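Local coordinates for protein beta-L-arabinobiosidase (Bacteroides thetaiotaomicron, PDB 5MQR) that probably hydrolyses glycosidic linkages of plant pectin, releasing beta-L-arabinobiose, as a multidomain glycoside hydrolase of a gut bacterium, at residues S632-E637 / I645-A650; S627-S632 / M671-W676; I204-N207 / N211-N214. One frame throughout, in Å; residues are numbered along the deposited sequence.

Contact 1. Residues S632-E637 / I645-A650; sequences SFNGME and IPNAKA
The amide of Asn634 lies alongside the side chain of Asn647, the two side chains running antiparallel past one another with their amide planes only 21° apart. The overlap involves the oxygen branch: Asn634 OD1 rests 3.3 Å from Asn647 CB and equally near Asn647 CG. The nitrogen branch reaches back toward the main chain, with Asn634 ND2 3.0 Å from Asn647 O. In both residues CG stands anti to the carbonyl carbon (chi1 -68° in Asn634, -80° in Asn647), which carries each amide across toward the partner helix.

A water completes the join. It donates to Asn634 O over 2.8 Å and accepts from Asn647 ND2 at 2.9 Å, so the backbone near the end of one helix is linked to the side chain at the start of the next. Within its own segment Asn647 O accepts from Ala650 N at 3.2 Å. Neither amide oxygen depends on the other segment for its hydrogen bonds. Trp677 NE1 donates to Asn634 OD1, whereas Asn647 OD1 receives both Arg680 NH2 and Lys681 NZ, two cationic donors that would probably polarise its carbonyl. These bonds probably limit rotation of both amides.

The pair therefore joins the C-terminal part of helix 627-636 to the first turn of helix 647-657, with Trp677 of helix 666-680 touching Asn647 and Ala650. Next to it Phe633 and selenomethionine Met636 pack on Pro992 of strand 991-992.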
ATOM      1  N   SER A 632      18.174  -7.923 -18.749  1.00 24.61           N
ATOM      2  CA  SER A 632      17.841  -7.825 -20.189  1.00 24.39           C
ATOM      3  C   SER A 632      18.774  -6.872 -20.932  1.00 23.21           C
ATOM      4  O   SER A 632      19.230  -7.199 -22.007  1.00 24.32           O
ATOM      5  CB  SER A 632      16.395  -7.359 -20.418  1.00 24.61           C
ATOM      6  OG  SER A 632      15.487  -8.308 -19.894  1.00 25.62           O
ATOM      7  N   PHE A 633      19.034  -5.706 -20.365  1.00 21.69           N
ATOM      8  CA  PHE A 633      19.903  -4.721 -21.014  1.00 21.61           C
ATOM      9  C   PHE A 633      21.335  -5.258 -21.194  1.00 21.93           C
ATOM     10  O   PHE A 633      21.957  -5.064 -22.245  1.00 21.74           O
ATOM     11  CB  PHE A 633      19.921  -3.388 -20.238  1.00 21.07           C
ATOM     12  CG  PHE A 633      18.554  -2.786 -19.973  1.00 20.41           C
ATOM     13  CD1 PHE A 633      17.477  -2.944 -20.877  1.00 20.14           C
ATOM     14  CD2 PHE A 633      18.350  -2.020 -18.832  1.00 19.78           C
ATOM     15  CE1 PHE A 633      16.247  -2.367 -20.612  1.00 19.67           C
ATOM     16  CE2 PHE A 633      17.113  -1.445 -18.568  1.00 19.54           C
ATOM     17  CZ  PHE A 633      16.057  -1.630 -19.451  1.00 19.46           C
ATOM     18  N   ASN A 634      21.832  -5.971 -20.185  1.00 21.60           N
ATOM     19  CA  ASN A 634      23.161  -6.579 -20.260  1.00 22.07           C
ATOM     20  C   ASN A 634      23.273  -7.664 -21.344  1.00 22.58           C
ATOM     21  O   ASN A 634      24.296  -7.788 -21.978  1.00 21.81           O
ATOM     22  CB  ASN A 634      23.559  -7.152 -18.894  1.00 21.81           C
ATOM     23  CG  ASN A 634      23.795  -6.083 -17.849  1.00 21.76           C
ATOM     24  OD1 ASN A 634      23.979  -4.891 -18.156  1.00 22.21           O
ATOM     25  ND2 ASN A 634      23.766  -6.493 -16.594  1.00 21.75           N
ATOM     26  N   GLY A 635      22.205  -8.430 -21.550  1.00 23.73           N
ATOM     27  CA  GLY A 635      22.174  -9.535 -22.502  1.00 24.25           C
ATOM     28  C   GLY A 635      21.809  -9.165 -23.930  1.00 25.29           C
ATOM     29  O   GLY A 635      22.113  -9.925 -24.831  1.00 26.68           O
HETATM   30  N   MSE A 636      21.199  -7.999 -24.165  1.00 25.98           N
HETATM   31  CA  MSE A 636      20.595  -7.692 -25.494  1.00 26.61           C
HETATM   32  C   MSE A 636      21.565  -7.231 -26.553  1.00 26.71           C
HETATM   33  O   MSE A 636      21.255  -7.286 -27.749  1.00 26.22           O
HETATM   34  CB  MSE A 636      19.446  -6.684 -25.352  1.00 27.05           C
HETATM   35  CG  MSE A 636      19.912  -5.252 -25.108  1.00 27.36           C
HETATM   36 SE   MSE A 636      18.369  -4.144 -24.612  1.00 28.45          SE
HETATM   37  CE  MSE A 636      19.397  -2.483 -24.282  1.00 27.70           C
ATOM     38  N   GLU A 637      22.734  -6.765 -26.120  1.00 26.97           N
ATOM     39  CA  GLU A 637      23.755  -6.218 -27.018  1.00 28.13           C
ATOM     40  C   GLU A 637      25.117  -6.236 -26.310  1.00 28.72           C
ATOM     41  O   GLU A 637      25.185  -6.365 -25.080  1.00 27.82           O
ATOM     42  CB  GLU A 637      23.376  -4.775 -27.500  1.00 28.11           C
ATOM     43  CG  GLU A 637      23.167  -3.750 -26.366  1.00 28.40           C
ATOM     44  CD  GLU A 637      22.289  -2.530 -26.725  1.00 28.16           C
ATOM     45  OE1 GLU A 637      22.483  -1.451 -26.093  1.00 26.83           O
ATOM     46  OE2 GLU A 637      21.394  -2.639 -27.612  1.00 28.17           O
ATOM     47  N   ILE A 645      31.777   1.357 -13.699  1.00 26.32           N
ATOM     48  CA  ILE A 645      30.776   0.396 -13.270  1.00 25.53           C
ATOM     49  C   ILE A 645      30.419  -0.457 -14.480  1.00 25.29           C
ATOM     50  O   ILE A 645      29.577  -0.054 -15.310  1.00 25.06           O
ATOM     51  CB  ILE A 645      29.571   1.106 -12.663  1.00 25.54           C
ATOM     52  CG1 ILE A 645      30.011   1.824 -11.380  1.00 26.02           C
ATOM     53  CG2 ILE A 645      28.485   0.107 -12.273  1.00 25.26           C
ATOM     54  CD1 ILE A 645      29.158   3.002 -11.077  1.00 26.51           C
ATOM     55  N   PRO A 646      31.076  -1.629 -14.602  1.00 24.97           N
ATOM     56  CA  PRO A 646      30.769  -2.556 -15.682  1.00 24.99           C
ATOM     57  C   PRO A 646      29.318  -3.029 -15.629  1.00 24.32           C
ATOM     58  O   PRO A 646      28.690  -2.924 -14.573  1.00 23.84           O
ATOM     59  CB  PRO A 646      31.713  -3.733 -15.411  1.00 25.48           C
ATOM     60  CG  PRO A 646      32.802  -3.158 -14.573  1.00 25.80           C
ATOM     61  CD  PRO A 646      32.080  -2.209 -13.689  1.00 25.30           C
ATOM     62  N   ASN A 647      28.809  -3.510 -16.761  1.00 24.06           N
ATOM     63  CA  ASN A 647      27.481  -4.110 -16.856  1.00 24.26           C
ATOM     64  C   ASN A 647      27.276  -5.181 -15.779  1.00 24.69           C
ATOM     65  O   ASN A 647      26.191  -5.286 -15.220  1.00 23.93           O
ATOM     66  CB  ASN A 647      27.237  -4.742 -18.230  1.00 24.14           C
ATOM     67  CG  ASN A 647      26.845  -3.745 -19.308  1.00 24.05           C
ATOM     68  OD1 ASN A 647      26.708  -2.551 -19.089  1.00 23.64           O
ATOM     69  ND2 ASN A 647      26.658  -4.260 -20.506  1.00 24.79           N
ATOM     70  N   ALA A 648      28.321  -5.964 -15.492  1.00 26.26           N
ATOM     71  CA  ALA A 648      28.252  -7.005 -14.468  1.00 26.98           C
ATOM     72  C   ALA A 648      27.966  -6.436 -13.042  1.00 27.74           C
ATOM     73  O   ALA A 648      27.410  -7.143 -12.210  1.00 27.33           O
ATOM     74  CB  ALA A 648      29.534  -7.855 -14.500  1.00 27.52           C
ATOM     75  N   LYS A 649      28.324  -5.173 -12.779  1.00 28.53           N
ATOM     76  CA  LYS A 649      28.084  -4.510 -11.482  1.00 29.41           C
ATOM     77  C   LYS A 649      26.898  -3.553 -11.500  1.00 27.89           C
ATOM     78  O   LYS A 649      26.567  -2.961 -10.477  1.00 27.02           O
ATOM     79  CB  LYS A 649      29.332  -3.705 -11.047  1.00 32.51           C
ATOM     80  CG  LYS A 649      30.590  -4.537 -10.832  1.00 35.88           C
ATOM     81  CD  LYS A 649      30.550  -5.287  -9.508  1.00 39.80           C
ATOM     82  CE  LYS A 649      31.204  -6.670  -9.612  1.00 42.98           C
ATOM     83  NZ  LYS A 649      31.446  -7.266  -8.255  1.00 44.46           N
ATOM     84  N   ALA A 650      26.242  -3.428 -12.649  1.00 26.74           N
ATOM     85  CA  ALA A 650      25.263  -2.387 -12.871  1.00 25.84           C
ATOM     86  C   ALA A 650      23.977  -2.585 -12.074  1.00 24.52           C
ATOM     87  O   ALA A 650      23.423  -1.595 -11.577  1.00 23.74           O
ATOM     88  CB  ALA A 650      24.963  -2.230 -14.371  1.00 26.02           C
TER
HETATM   89  O   HOH W   1      26.672  -7.109 -20.699  1.00 22.61           O

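Contact 2. Residues S627-S632 / M671-W676; sequences SHYAES and MYYYRW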
ATOM      1  N   SER A 627      14.894  -6.027 -11.273  1.00 21.91           N
ATOM      2  CA  SER A 627      16.238  -6.397 -11.636  1.00 22.38           C
ATOM      3  C   SER A 627      16.305  -7.073 -12.988  1.00 21.71           C
ATOM      4  O   SER A 627      17.369  -7.044 -13.598  1.00 21.79           O
ATOM      5  CB  SER A 627      16.868  -7.320 -10.598  1.00 23.31           C
ATOM      6  OG  SER A 627      16.069  -8.466 -10.449  1.00 25.16           O
ATOM      7  N   HIS A 628      15.196  -7.653 -13.460  1.00 20.96           N
ATOM      8  CA  HIS A 628      15.114  -8.160 -14.830  1.00 21.22           C
ATOM      9  C   HIS A 628      15.479  -7.120 -15.921  1.00 21.41           C
ATOM     10  O   HIS A 628      15.976  -7.498 -16.973  1.00 22.65           O
ATOM     11  CB  HIS A 628      13.739  -8.774 -15.124  1.00 21.17           C
ATOM     12  CG  HIS A 628      12.618  -7.773 -15.192  1.00 21.79           C
ATOM     13  ND1 HIS A 628      12.257  -7.137 -16.359  1.00 21.70           N
ATOM     14  CD2 HIS A 628      11.779  -7.306 -14.235  1.00 21.71           C
ATOM     15  CE1 HIS A 628      11.246  -6.325 -16.122  1.00 21.94           C
ATOM     16  NE2 HIS A 628      10.939  -6.405 -14.839  1.00 22.13           N
ATOM     17  N   TYR A 629      15.257  -5.832 -15.680  1.00 21.16           N
ATOM     18  CA  TYR A 629      15.621  -4.799 -16.673  1.00 21.26           C
ATOM     19  C   TYR A 629      17.111  -4.777 -16.918  1.00 22.02           C
ATOM     20  O   TYR A 629      17.533  -4.992 -18.054  1.00 22.65           O
ATOM     21  CB  TYR A 629      15.069  -3.401 -16.294  1.00 20.06           C
ATOM     22  CG  TYR A 629      13.576  -3.251 -16.524  1.00 19.45           C
ATOM     23  CD1 TYR A 629      13.022  -3.346 -17.814  1.00 19.66           C
ATOM     24  CD2 TYR A 629      12.706  -3.010 -15.471  1.00 19.24           C
ATOM     25  CE1 TYR A 629      11.643  -3.195 -18.043  1.00 19.15           C
ATOM     26  CE2 TYR A 629      11.332  -2.863 -15.680  1.00 18.90           C
ATOM     27  CZ  TYR A 629      10.804  -2.944 -16.964  1.00 19.02           C
ATOM     28  OH  TYR A 629       9.457  -2.775 -17.146  1.00 18.79           O
ATOM     29  N   ALA A 630      17.915  -4.566 -15.861  1.00 23.09           N
ATOM     30  CA  ALA A 630      19.394  -4.586 -15.992  1.00 23.31           C
ATOM     31  C   ALA A 630      19.883  -5.851 -16.676  1.00 24.10           C
ATOM     32  O   ALA A 630      20.743  -5.786 -17.567  1.00 22.63           O
ATOM     33  CB  ALA A 630      20.078  -4.422 -14.641  1.00 23.35           C
ATOM     34  N   GLU A 631      19.327  -6.992 -16.248  1.00 25.43           N
ATOM     35  CA  GLU A 631      19.655  -8.294 -16.833  1.00 27.57           C
ATOM     36  C   GLU A 631      19.366  -8.350 -18.335  1.00 26.05           C
ATOM     37  O   GLU A 631      20.219  -8.764 -19.100  1.00 25.34           O
ATOM     38  CB  GLU A 631      18.911  -9.424 -16.102  1.00 30.94           C
ATOM     39  CG  GLU A 631      19.511  -9.736 -14.725  1.00 35.16           C
ATOM     40  CD  GLU A 631      18.517 -10.339 -13.730  1.00 39.22           C
ATOM     41  OE1 GLU A 631      17.616 -11.127 -14.133  1.00 44.50           O
ATOM     42  OE2 GLU A 631      18.645 -10.044 -12.514  1.00 43.49           O
ATOM     43  N   SER A 632      18.174  -7.923 -18.749  1.00 24.61           N
ATOM     44  CA  SER A 632      17.841  -7.825 -20.189  1.00 24.39           C
ATOM     45  C   SER A 632      18.774  -6.872 -20.932  1.00 23.21           C
ATOM     46  O   SER A 632      19.230  -7.199 -22.007  1.00 24.32           O
ATOM     47  CB  SER A 632      16.395  -7.359 -20.418  1.00 24.61           C
ATOM     48  OG  SER A 632      15.487  -8.308 -19.894  1.00 25.62           O
HETATM   49  N   MSE A 671      11.904   2.401 -19.940  1.00 20.14           N
HETATM   50  CA  MSE A 671      12.780   3.557 -20.236  1.00 20.38           C
HETATM   51  C   MSE A 671      13.319   4.147 -18.971  1.00 19.99           C
HETATM   52  O   MSE A 671      14.438   4.627 -18.949  1.00 19.99           O
HETATM   53  CB  MSE A 671      12.056   4.633 -21.043  1.00 20.97           C
HETATM   54  CG  MSE A 671      12.986   5.645 -21.700  1.00 22.32           C
HETATM   55 SE   MSE A 671      14.300   4.757 -22.907  1.00 24.09          SE
HETATM   56  CE  MSE A 671      13.027   3.718 -23.994  1.00 23.30           C
ATOM     57  N   TYR A 672      12.517   4.122 -17.904  1.00 19.89           N
ATOM     58  CA  TYR A 672      12.954   4.546 -16.602  1.00 19.41           C
ATOM     59  C   TYR A 672      14.217   3.801 -16.218  1.00 19.45           C
ATOM     60  O   TYR A 672      15.236   4.395 -15.895  1.00 19.22           O
ATOM     61  CB  TYR A 672      11.854   4.314 -15.552  1.00 19.58           C
ATOM     62  CG  TYR A 672      12.267   4.812 -14.208  1.00 19.63           C
ATOM     63  CD1 TYR A 672      12.084   6.135 -13.850  1.00 19.68           C
ATOM     64  CD2 TYR A 672      12.893   3.962 -13.297  1.00 19.72           C
ATOM     65  CE1 TYR A 672      12.498   6.595 -12.614  1.00 19.76           C
ATOM     66  CE2 TYR A 672      13.307   4.420 -12.057  1.00 19.53           C
ATOM     67  CZ  TYR A 672      13.106   5.736 -11.722  1.00 19.50           C
ATOM     68  OH  TYR A 672      13.563   6.199 -10.505  1.00 19.77           O
ATOM     69  N   TYR A 673      14.146   2.484 -16.274  1.00 19.25           N
ATOM     70  CA  TYR A 673      15.279   1.666 -15.867  1.00 19.25           C
ATOM     71  C   TYR A 673      16.415   1.759 -16.869  1.00 19.36           C
ATOM     72  O   TYR A 673      17.576   1.857 -16.452  1.00 19.12           O
ATOM     73  CB  TYR A 673      14.843   0.210 -15.555  1.00 19.22           C
ATOM     74  CG  TYR A 673      14.006   0.201 -14.307  1.00 19.11           C
ATOM     75  CD1 TYR A 673      14.597   0.311 -13.048  1.00 19.44           C
ATOM     76  CD2 TYR A 673      12.608   0.207 -14.382  1.00 19.14           C
ATOM     77  CE1 TYR A 673      13.807   0.367 -11.894  1.00 19.49           C
ATOM     78  CE2 TYR A 673      11.818   0.270 -13.249  1.00 19.00           C
ATOM     79  CZ  TYR A 673      12.414   0.352 -12.014  1.00 19.13           C
ATOM     80  OH  TYR A 673      11.616   0.424 -10.910  1.00 19.66           O
ATOM     81  N   TYR A 674      16.099   1.795 -18.167  1.00 19.13           N
ATOM     82  CA  TYR A 674      17.150   1.886 -19.161  1.00 19.72           C
ATOM     83  C   TYR A 674      18.033   3.138 -18.989  1.00 19.73           C
ATOM     84  O   TYR A 674      19.242   3.060 -19.089  1.00 19.27           O
ATOM     85  CB  TYR A 674      16.582   1.851 -20.587  1.00 20.18           C
ATOM     86  CG  TYR A 674      17.636   2.109 -21.656  1.00 20.06           C
ATOM     87  CD1 TYR A 674      18.551   1.129 -21.998  1.00 20.30           C
ATOM     88  CD2 TYR A 674      17.744   3.342 -22.265  1.00 20.69           C
ATOM     89  CE1 TYR A 674      19.532   1.356 -22.942  1.00 20.93           C
ATOM     90  CE2 TYR A 674      18.729   3.592 -23.229  1.00 21.22           C
ATOM     91  CZ  TYR A 674      19.617   2.596 -23.556  1.00 21.25           C
ATOM     92  OH  TYR A 674      20.575   2.821 -24.509  1.00 22.17           O
ATOM     93  N   ARG A 675      17.418   4.276 -18.738  1.00 20.04           N
ATOM     94  CA  ARG A 675      18.165   5.535 -18.708  1.00 20.56           C
ATOM     95  C   ARG A 675      19.048   5.604 -17.474  1.00 20.82           C
ATOM     96  O   ARG A 675      20.124   6.196 -17.537  1.00 20.95           O
ATOM     97  CB  ARG A 675      17.235   6.740 -18.797  1.00 20.12           C
ATOM     98  CG  ARG A 675      16.669   6.950 -20.213  1.00 20.26           C
ATOM     99  CD  ARG A 675      17.742   7.321 -21.237  1.00 20.15           C
ATOM    100  NE  ARG A 675      18.404   8.547 -20.859  1.00 20.35           N
ATOM    101  CZ  ARG A 675      18.174   9.756 -21.377  1.00 20.81           C
ATOM    102  NH1 ARG A 675      17.306   9.955 -22.381  1.00 20.62           N
ATOM    103  NH2 ARG A 675      18.841  10.792 -20.879  1.00 20.65           N
ATOM    104  N   TRP A 676      18.624   4.966 -16.375  1.00 20.54           N
ATOM    105  CA  TRP A 676      19.537   4.844 -15.241  1.00 21.00           C
ATOM    106  C   TRP A 676      20.730   3.932 -15.578  1.00 20.96           C
ATOM    107  O   TRP A 676      21.853   4.263 -15.247  1.00 20.92           O
ATOM    108  CB  TRP A 676      18.850   4.340 -13.982  1.00 21.03           C
ATOM    109  CG  TRP A 676      18.007   5.324 -13.288  1.00 21.60           C
ATOM    110  CD1 TRP A 676      16.709   5.145 -12.913  1.00 21.91           C
ATOM    111  CD2 TRP A 676      18.380   6.626 -12.831  1.00 22.00           C
ATOM    112  NE1 TRP A 676      16.244   6.257 -12.261  1.00 22.31           N
ATOM    113  CE2 TRP A 676      17.239   7.188 -12.202  1.00 22.24           C
ATOM    114  CE3 TRP A 676      19.541   7.388 -12.924  1.00 22.36           C
ATOM    115  CZ2 TRP A 676      17.228   8.468 -11.658  1.00 22.32           C
ATOM    116  CZ3 TRP A 676      19.543   8.659 -12.372  1.00 22.80           C
ATOM    117  CH2 TRP A 676      18.391   9.190 -11.745  1.00 22.62           C
TER
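Tyr629 and Tyr673 come closest at their CD2 atoms, 3.4 Å apart, with the neighbouring ring and CB atoms also in touch. Their ring planes differ by only 8°, but the centroids are 5.0 Å apart: the near-parallel rings are displaced so that little of either lies over the other. The inner ends of the side chains meet too, Tyr629 CB lying 3.7 Å from Tyr673 CB. Both CG atoms stand anti to the carbonyl carbon (chi1 -75° and -69°), which leads each ring out from its helix while the CB atoms stay in contact. The backbones come close here, with Tyr629 CA and Tyr673 CA 6.5 Å apart.

Further groups help to position the two rings. The imidazole of His628 brings CE1 over the centre of the Tyr629 ring, 3.4 Å above its plane, and Tyr672 CD2 is set over the centre of the Tyr673 ring, 3.7 Å above that plane. Phe626 also meets the Tyr673 ring. The hydroxyls go to separate partners: Tyr629 OH is hydrogen-bonded to Glu669 OE2, and Tyr673 OH to the carbonyl O of Phe661. Losing the ring of Tyr629 to an alanine is likely to leave a gap beside Tyr673 CD2, rob Glu669 of its hydroxyl mate and let the His628 imidazole turn.

Farther out, Met654 of helix 647-657 packs on both Ala630 and Tyr673. The arrangement is a buried helix-to-helix contact of aromatic side chains between helices 627-636 and 666-680, part of the helix-rich region of a protein also called a six-hairpin glycosidase, a class built on (alpha/alpha)6 barrels.

Contact 3. Residues I204-N207 / N211-N214; sequences IYYN and NEKN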
ATOM      1  N   ILE A 204     -43.463 -13.516  14.449  1.00 33.91           N
ATOM      2  CA  ILE A 204     -43.559 -12.872  13.154  1.00 34.60           C
ATOM      3  C   ILE A 204     -43.922 -13.884  12.029  1.00 35.52           C
ATOM      4  O   ILE A 204     -44.456 -13.487  10.986  1.00 35.55           O
ATOM      5  CB  ILE A 204     -42.255 -12.098  12.849  1.00 33.62           C
ATOM      6  CG1 ILE A 204     -42.446 -11.142  11.664  1.00 34.12           C
ATOM      7  CG2 ILE A 204     -41.094 -13.038  12.567  1.00 32.89           C
ATOM      8  CD1 ILE A 204     -41.312 -10.143  11.455  1.00 33.42           C
ATOM      9  N   TYR A 205     -43.632 -15.172  12.236  1.00 35.75           N
ATOM     10  CA  TYR A 205     -43.956 -16.213  11.264  1.00 36.40           C
ATOM     11  C   TYR A 205     -44.313 -17.513  11.991  1.00 36.29           C
ATOM     12  O   TYR A 205     -43.642 -17.894  12.955  1.00 34.82           O
ATOM     13  CB  TYR A 205     -42.761 -16.436  10.332  1.00 36.56           C
ATOM     14  CG  TYR A 205     -42.948 -17.570   9.350  1.00 37.77           C
ATOM     15  CD1 TYR A 205     -43.550 -17.353   8.103  1.00 38.36           C
ATOM     16  CD2 TYR A 205     -42.534 -18.872   9.674  1.00 38.09           C
ATOM     17  CE1 TYR A 205     -43.720 -18.396   7.193  1.00 39.11           C
ATOM     18  CE2 TYR A 205     -42.701 -19.932   8.778  1.00 39.02           C
ATOM     19  CZ  TYR A 205     -43.292 -19.700   7.531  1.00 39.78           C
ATOM     20  OH  TYR A 205     -43.459 -20.765   6.647  1.00 39.53           O
ATOM     21  N   TYR A 206     -45.372 -18.170  11.525  1.00 36.79           N
ATOM     22  CA  TYR A 206     -45.749 -19.489  12.022  1.00 37.46           C
ATOM     23  C   TYR A 206     -45.493 -20.528  10.952  1.00 37.48           C
ATOM     24  O   TYR A 206     -45.884 -20.344   9.786  1.00 37.63           O
ATOM     25  CB  TYR A 206     -47.219 -19.550  12.383  1.00 38.98           C
ATOM     26  CG  TYR A 206     -47.623 -18.618  13.495  1.00 39.76           C
ATOM     27  CD1 TYR A 206     -47.285 -18.896  14.824  1.00 39.90           C
ATOM     28  CD2 TYR A 206     -48.340 -17.461  13.226  1.00 40.59           C
ATOM     29  CE1 TYR A 206     -47.665 -18.047  15.858  1.00 40.61           C
ATOM     30  CE2 TYR A 206     -48.732 -16.609  14.254  1.00 41.61           C
ATOM     31  CZ  TYR A 206     -48.389 -16.899  15.559  1.00 41.31           C
ATOM     32  OH  TYR A 206     -48.773 -16.041  16.554  1.00 42.57           O
ATOM     33  N   ASN A 207     -44.847 -21.621  11.353  1.00 36.92           N
ATOM     34  CA  ASN A 207     -44.774 -22.804  10.515  1.00 37.08           C
ATOM     35  C   ASN A 207     -46.157 -23.443  10.478  1.00 37.88           C
ATOM     36  O   ASN A 207     -46.970 -23.231  11.380  1.00 37.82           O
ATOM     37  CB  ASN A 207     -43.718 -23.787  11.031  1.00 36.70           C
ATOM     38  CG  ASN A 207     -42.297 -23.344  10.719  1.00 35.64           C
ATOM     39  OD1 ASN A 207     -41.585 -22.861  11.589  1.00 35.68           O
ATOM     40  ND2 ASN A 207     -41.880 -23.521   9.486  1.00 35.06           N
ATOM     41  N   ASN A 211     -50.261 -21.446  15.080  1.00 41.28           N
ATOM     42  CA  ASN A 211     -51.030 -20.217  14.952  1.00 42.52           C
ATOM     43  C   ASN A 211     -51.148 -19.561  16.329  1.00 43.76           C
ATOM     44  O   ASN A 211     -50.577 -20.066  17.310  1.00 43.41           O
ATOM     45  CB  ASN A 211     -52.398 -20.539  14.347  1.00 43.25           C
ATOM     46  CG  ASN A 211     -53.100 -21.658  15.075  1.00 43.52           C
ATOM     47  OD1 ASN A 211     -53.433 -21.532  16.248  1.00 43.66           O
ATOM     48  ND2 ASN A 211     -53.312 -22.768  14.388  1.00 43.87           N
ATOM     49  N   GLU A 212     -51.882 -18.446  16.399  1.00 45.71           N
ATOM     50  CA  GLU A 212     -52.088 -17.706  17.650  1.00 46.96           C
ATOM     51  C   GLU A 212     -52.649 -18.575  18.778  1.00 47.40           C
ATOM     52  O   GLU A 212     -52.272 -18.406  19.937  1.00 46.94           O
ATOM     53  CB  GLU A 212     -53.035 -16.515  17.438  1.00 49.16           C
ATOM     54  CG  GLU A 212     -52.588 -15.490  16.407  1.00 49.76           C
ATOM     55  CD  GLU A 212     -53.043 -14.081  16.758  1.00 51.56           C
ATOM     56  OE1 GLU A 212     -52.487 -13.483  17.724  1.00 53.38           O
ATOM     57  OE2 GLU A 212     -53.942 -13.571  16.068  1.00 52.37           O
ATOM     58  N   LYS A 213     -53.539 -19.507  18.439  1.00 48.14           N
ATOM     59  CA  LYS A 213     -54.232 -20.308  19.447  1.00 48.75           C
ATOM     60  C   LYS A 213     -53.425 -21.436  20.086  1.00 46.77           C
ATOM     61  O   LYS A 213     -53.844 -21.925  21.124  1.00 45.90           O
ATOM     62  CB  LYS A 213     -55.550 -20.836  18.880  1.00 51.19           C
ATOM     63  CG  LYS A 213     -56.500 -19.692  18.533  1.00 53.55           C
ATOM     64  CD  LYS A 213     -57.911 -20.170  18.225  1.00 56.15           C
ATOM     65  CE  LYS A 213     -58.958 -19.096  18.517  1.00 57.68           C
ATOM     66  NZ  LYS A 213     -60.287 -19.737  18.737  1.00 59.10           N
ATOM     67  N   ASN A 214     -52.288 -21.831  19.492  1.00 44.64           N
ATOM     68  CA  ASN A 214     -51.425 -22.891  20.063  1.00 43.75           C
ATOM     69  C   ASN A 214     -49.921 -22.511  20.241  1.00 42.44           C
ATOM     70  O   ASN A 214     -49.056 -23.386  20.322  1.00 41.88           O
ATOM     71  CB  ASN A 214     -51.567 -24.185  19.238  1.00 43.24           C
ATOM     72  CG  ASN A 214     -51.004 -24.064  17.827  1.00 42.67           C
ATOM     73  OD1 ASN A 214     -50.325 -23.103  17.472  1.00 42.03           O
ATOM     74  ND2 ASN A 214     -51.290 -25.049  17.015  1.00 42.91           N
TER
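Tyr206, on strand 202-206 at one edge of a four-stranded antiparallel sheet with the make-up of a blade of the N-terminal beta propeller, lays a ring face against the backbone of Asn211 in the loop that follows. The strand is irregular before it ends: a classic beta bulge sets Ile204 and Tyr205 together opposite Arg187, to which both are hydrogen-bonded through the backbone.

The main interaction across the segments is CH-pi. Asn211 CA sits 3.9 Å from the centroid of the Tyr206 ring and only 8° off the ring normal, almost straight above its centre. The carbonyl carbon follows toward the rim, Asn211 C being 3.8 Å from Tyr206 CE1. With CG beside its backbone N and anti to the carbonyl carbon, the Tyr206 ring swings out over Asn211. Because CB of Asn211 points away from the strand, the ring can lie on the main chain itself. Phe203 also meets the Tyr206 ring.

Hydrogen bonds shape the loop rather than bridge to the strand. Asn214 N donates to Asn211 O at 3.3 Å, and with the backbone angles of Glu212 and Lys213 this makes a type I turn. Asn214 OD1 accepts from Asn211 N at 2.9 Å with an N-H...O angle of 162°; the donor is tilted 29° from the carbonyl plane. A weak bond from Lys213 N to Asn211 OD1 (3.0 Å) adds to the turn, while Asn214 ND2 bonds Gly209 O.

At the outer end of the ring the contact is van der Waals: Tyr206 OH, buried here and without a polar partner in the model, lies 3.9 Å from Glu212 CG.

Overall arrangement
From the N terminus, contact 3 comes first, closing a short loop with three residues between 204-207 and 211-214 where strand 202-206 leaves its propeller sheet. It is finished long before the others begin, and its centre lies about 82 Å from that of contact 1 and about 74 Å from that of contact 2, on the opposite side of the chain's centre. Contact 2 opens on helix 627-636 and closes on helix 666-680; within that span, contact 1 joins the later part of the first helix to helix 647-657. The two share Ser632, and Phe633 CE2 packs 3.4 Å from Tyr674 CA. Together they unite three consecutive helices.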